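Side-chain contacts in uncharacterized protein Sortase B (Clostridium perfringens, PDB 5YFK), which is probably a class B sortase, a cysteine transpeptidase likely to attach surface proteins to the cell wall: residues A[161-164]-A[165-168]; A[174-177]-A[178-181]. The protein carries 1 engineered substitution. All coordinates share one frame; numbering follows the deposited sequence.

Contact 1: A[161-164]-A[165-168]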
loop_
_atom_site.group_PDB
_atom_site.type_symbol
_atom_site.label_atom_id
_atom_site.label_comp_id
_atom_site.label_asym_id
_atom_site.label_seq_id
_atom_site.Cartn_x
_atom_site.Cartn_y
_atom_site.Cartn_z
ATOM N N LYS A 161 -5.079 -1.916 18.017
ATOM C CA LYS A 161 -4.064 -1.563 19.007
ATOM C C LYS A 161 -2.838 -2.480 18.991
ATOM O O LYS A 161 -1.706 -2.011 19.107
ATOM C CB LYS A 161 -4.689 -1.521 20.403
ATOM C CG LYS A 161 -5.685 -0.399 20.577
ATOM C CD LYS A 161 -4.985 0.937 20.627
ATOM C CE LYS A 161 -5.944 2.065 20.905
ATOM N NZ LYS A 161 -5.278 3.370 20.649
ATOM N N ASP A 162 -3.037 -3.777 18.822
ATOM C CA ASP A 162 -1.919 -4.678 18.661
ATOM C C ASP A 162 -1.115 -4.378 17.418
ATOM O O ASP A 162 0.110 -4.351 17.435
ATOM C CB ASP A 162 -2.409 -6.115 18.584
ATOM C CG ASP A 162 -2.324 -6.810 19.913
ATOM O OD1 ASP A 162 -1.844 -6.172 20.884
ATOM O OD2 ASP A 162 -2.784 -7.966 19.998
ATOM N N LEU A 163 -1.822 -4.102 16.338
ATOM C CA LEU A 163 -1.163 -3.836 15.080
ATOM C C LEU A 163 -0.255 -2.626 15.193
ATOM O O LEU A 163 0.866 -2.609 14.675
ATOM C CB LEU A 163 -2.209 -3.641 13.990
ATOM C CG LEU A 163 -1.569 -3.552 12.614
ATOM C CD1 LEU A 163 -0.799 -4.833 12.332
ATOM C CD2 LEU A 163 -2.632 -3.273 11.557
ATOM N N GLU A 164 -0.775 -1.579 15.807
ATOM C CA GLU A 164 -0.077 -0.306 15.925
ATOM C C GLU A 164 1.231 -0.431 16.706
ATOM O O GLU A 164 2.243 0.165 16.311
ATOM C CB GLU A 164 -1.026 0.682 16.602
ATOM C CG GLU A 164 -0.635 2.128 16.509
ATOM C CD GLU A 164 -1.475 2.976 17.437
ATOM O OE1 GLU A 164 -2.446 2.436 18.014
ATOM O OE2 GLU A 164 -1.104 4.143 17.663
ATOM N N SER A 165 1.290 -1.476 17.523
ATOM C CA SER A 165 2.451 -1.751 18.340
ATOM C C SER A 165 3.436 -2.654 17.610
ATOM O O SER A 165 4.599 -2.727 18.002
ATOM C CB SER A 165 2.029 -2.403 19.666
ATOM O OG SER A 165 1.638 -3.763 19.482
ATOM N N GLU A 166 2.944 -3.437 16.652
ATOM C CA GLU A 166 3.774 -4.417 15.968
ATOM C C GLU A 166 4.463 -3.839 14.727
ATOM O O GLU A 166 5.576 -4.249 14.401
ATOM C CB GLU A 166 2.958 -5.654 15.575
ATOM C CG GLU A 166 2.550 -6.533 16.742
ATOM C CD GLU A 166 1.381 -7.421 16.398
ATOM O OE1 GLU A 166 0.812 -7.257 15.295
ATOM O OE2 GLU A 166 1.005 -8.258 17.241
ATOM N N ILE A 167 3.757 -3.010 13.956
ATOM C CA ILE A 167 4.258 -2.613 12.615
ATOM C C ILE A 167 5.464 -1.666 12.794
ATOM O O ILE A 167 5.406 -0.714 13.585
ATOM C CB ILE A 167 3.168 -1.932 11.761
ATOM C CG1 ILE A 167 2.062 -2.940 11.387
ATOM C CG2 ILE A 167 3.765 -1.320 10.493
ATOM C CD1 ILE A 167 2.563 -4.150 10.623
ATOM N N LYS A 168 6.555 -1.964 12.091
ATOM C CA LYS A 168 7.811 -1.220 12.200
ATOM C C LYS A 168 8.299 -0.869 10.789
ATOM O O LYS A 168 8.168 -1.694 9.870
ATOM C CB LYS A 168 8.890 -2.090 12.856
ATOM C CG LYS A 168 8.624 -2.490 14.303
ATOM C CD LYS A 168 9.540 -3.635 14.716
ATOM C CE LYS A 168 10.992 -3.180 14.876
ATOM N NZ LYS A 168 11.906 -4.284 15.307
HETATM O O HOH W 1 2.529 1.205 13.874
#
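I167 packs against L163 one helical turn earlier. I167 CB lies 3.8 Å from L163 O. From there I167 CG1, anti to the carbonyl carbon (chi1 -68°), runs alongside the leucine, 3.5 Å from L163 O and 3.6 Å from L163 CD1, and the terminal CD1 of I167 ends 3.8 Å from that same leucine methyl. The two side chains point the same way, side by side, so that L163 CD1, with CG behind it, meets the ethyl arm of the isoleucine.

The backbone beneath this pair shows how the helix finishes. L163 O accepts from I167 N almost end-on, at a C=O...N angle of 166°, and also from E166 N, which stands well above the carbonyl plane. D162 O is shared as well: S165 N approaches from above its plane, while S165 OG, which chi1 of 74° places between the backbone N and the carbonyl carbon, donates to D162 O at 2.6 Å, tilted modestly from that plane. The i to i+4 bond from S165 N to K161 O is weak by comparison. E166 lays its CG 3.3 Å from D162 O, and its carboxylate forms a salt bridge with K187.

A water donates to E164 O at 2.7 Å and weakly to I167 O, bridging the point where the chain leaves helical geometry. The serine bond is a common intrahelical one; i+3 bonds alongside i+4, with I167 first to leave helical phi/psi, mark a C-terminal helix turn, here ending helix 160-166 of the sortase domain, with L163 against R217, the predicted transition-state stabiliser.

Contact 2: A[174-177]-A[178-181]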
loop_
_atom_site.group_PDB
_atom_site.type_symbol
_atom_site.label_atom_id
_atom_site.label_comp_id
_atom_site.label_asym_id
_atom_site.label_seq_id
_atom_site.Cartn_x
_atom_site.Cartn_y
_atom_site.Cartn_z
ATOM N N LYS A 174 20.108 -6.609 11.156
ATOM C CA LYS A 174 19.631 -7.705 10.321
ATOM C C LYS A 174 18.793 -8.721 11.108
ATOM O O LYS A 174 17.786 -9.239 10.605
ATOM C CB LYS A 174 20.839 -8.421 9.714
ATOM C CG LYS A 174 20.517 -9.367 8.571
ATOM C CD LYS A 174 20.569 -8.652 7.226
ATOM C CE LYS A 174 21.993 -8.506 6.720
ATOM N NZ LYS A 174 22.056 -7.578 5.557
ATOM N N GLU A 175 19.336 -9.158 12.241
ATOM C CA GLU A 175 18.672 -10.131 13.114
ATOM C C GLU A 175 17.254 -9.677 13.498
ATOM O O GLU A 175 16.296 -10.477 13.516
ATOM C CB GLU A 175 19.523 -10.317 14.388
ATOM C CG GLU A 175 18.929 -11.241 15.438
ATOM C CD GLU A 175 19.841 -11.421 16.649
ATOM O OE1 GLU A 175 21.078 -11.428 16.460
ATOM O OE2 GLU A 175 19.327 -11.541 17.787
ATOM N N ASP A 176 17.145 -8.419 13.900
ATOM C CA ASP A 176 15.864 -7.829 14.288
ATOM C C ASP A 176 14.903 -7.821 13.110
ATOM O O ASP A 176 13.719 -8.088 13.266
ATOM C CB ASP A 176 16.066 -6.397 14.776
ATOM C CG ASP A 176 16.762 -6.324 16.134
ATOM O OD1 ASP A 176 17.065 -7.386 16.726
ATOM O OD2 ASP A 176 16.986 -5.193 16.619
ATOM N N TYR A 177 15.427 -7.545 11.921
ATOM C CA TYR A 177 14.603 -7.549 10.699
ATOM C C TYR A 177 14.176 -8.956 10.323
ATOM O O TYR A 177 13.038 -9.190 9.916
ATOM C CB TYR A 177 15.388 -6.937 9.556
ATOM C CG TYR A 177 14.603 -6.780 8.263
ATOM C CD1 TYR A 177 13.304 -6.292 8.263
ATOM C CD2 TYR A 177 15.131 -7.224 7.068
ATOM C CE1 TYR A 177 12.616 -6.096 7.075
ATOM C CE2 TYR A 177 14.435 -7.090 5.886
ATOM C CZ TYR A 177 13.186 -6.510 5.888
ATOM O OH TYR A 177 12.487 -6.446 4.693
ATOM N N GLU A 178 15.100 -9.900 10.402
ATOM C CA GLU A 178 14.756 -11.257 10.108
ATOM C C GLU A 178 13.631 -11.738 11.041
ATOM O O GLU A 178 12.685 -12.408 10.626
ATOM C CB GLU A 178 15.978 -12.156 10.238
ATOM C CG GLU A 178 15.688 -13.606 9.893
ATOM C CD GLU A 178 15.247 -13.807 8.450
ATOM O OE1 GLU A 178 15.362 -12.861 7.643
ATOM O OE2 GLU A 178 14.778 -14.914 8.112
ATOM N N LYS A 179 13.735 -11.360 12.301
ATOM C CA LYS A 179 12.727 -11.723 13.288
ATOM C C LYS A 179 11.368 -11.137 12.877
ATOM O O LYS A 179 10.323 -11.791 12.998
ATOM C CB LYS A 179 13.150 -11.182 14.653
ATOM C CG LYS A 179 12.133 -11.413 15.767
ATOM C CD LYS A 179 12.735 -11.165 17.149
ATOM C CE LYS A 179 12.225 -9.868 17.768
ATOM N NZ LYS A 179 13.282 -8.815 17.841
ATOM N N TYR A 180 11.378 -9.867 12.468
ATOM C CA TYR A 180 10.153 -9.215 11.969
ATOM C C TYR A 180 9.532 -9.934 10.774
ATOM O O TYR A 180 8.309 -10.167 10.726
ATOM C CB TYR A 180 10.454 -7.768 11.579
ATOM C CG TYR A 180 9.204 -6.979 11.234
ATOM C CD1 TYR A 180 8.360 -6.503 12.233
ATOM C CD2 TYR A 180 8.859 -6.714 9.913
ATOM C CE1 TYR A 180 7.281 -5.693 11.928
ATOM C CE2 TYR A 180 7.760 -5.928 9.592
ATOM C CZ TYR A 180 6.947 -5.451 10.595
ATOM O OH TYR A 180 5.823 -4.702 10.288
ATOM N N LEU A 181 10.366 -10.306 9.809
ATOM C CA LEU A 181 9.893 -10.993 8.616
ATOM C C LEU A 181 9.227 -12.307 9.004
ATOM O O LEU A 181 8.165 -12.647 8.499
ATOM C CB LEU A 181 11.037 -11.247 7.632
ATOM C CG LEU A 181 11.596 -9.965 6.991
ATOM C CD1 LEU A 181 12.746 -10.267 6.054
ATOM C CD2 LEU A 181 10.483 -9.232 6.261
HETATM O O HOH W 2 12.043 -7.568 15.092
#
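The ring of Y177 carries L181 over one face: CD1 of the leucine sits 3.9 Å from the ring centroid, 23° off the normal, which meets the geometry of a CH-pi contact. The methyl is offset toward the rim, and L181 CD1 comes closest to Y177 CE2, at 3.6 Å. The other branch, L181 CD2, reaches the phenol end, 3.8 Å from Y177 OH. Both leucine methyls therefore meet the outer half of the ring; CG anti to the backbone N (chi1 -175°) sends the ring toward the following turn, where L181 lies. The rings of Y177 and Y180 each also meet F171, with planes inclined at about 55°, and the Y177 hydroxyl is hydrogen-bonded to D201 O, which fixes the far end of the ring.

Below the side chains the backbone is regular, with four successive i to i+4 bonds; L181 N donates to Y177 O at 2.9 Å. On the polar side D176 and K179 run side by side, but D176 OD1 and K179 NZ remain 4.2 Å apart, beyond a salt bridge. A water joins the backbone O of D176, at 2.5 Å, to K179 NZ, the second bond being weak.

Within the fold, this is the first part of helix 174-186, where D176 N bonds to N173 OD1. Y177, Y180 and L181 all press on I203 of strand 203-210, so the helix lies against the start of that strand.

Contacts 1 and 2 lie on consecutive helices, 160-166 and 174-186, with their centres 16 Å apart on the same side of the chain's centre. Y180 joins them: Y180 OH comes 3.3 Å from I167 CD1 and accepts a weak hydrogen bond from K168 N, while Y180 CE1 lies 3.3 Å from E166 O. The two contacts also share strand 203-210, meeting it at I207 and I203 respectively. Contact 1 is nearer the predicted active site: the L163 side chain is about 3 Å from that of R217 and about 9 Å from that of S209, the engineered nucleophile position, whereas the Y180 side chain is about 12 Å from that of R217.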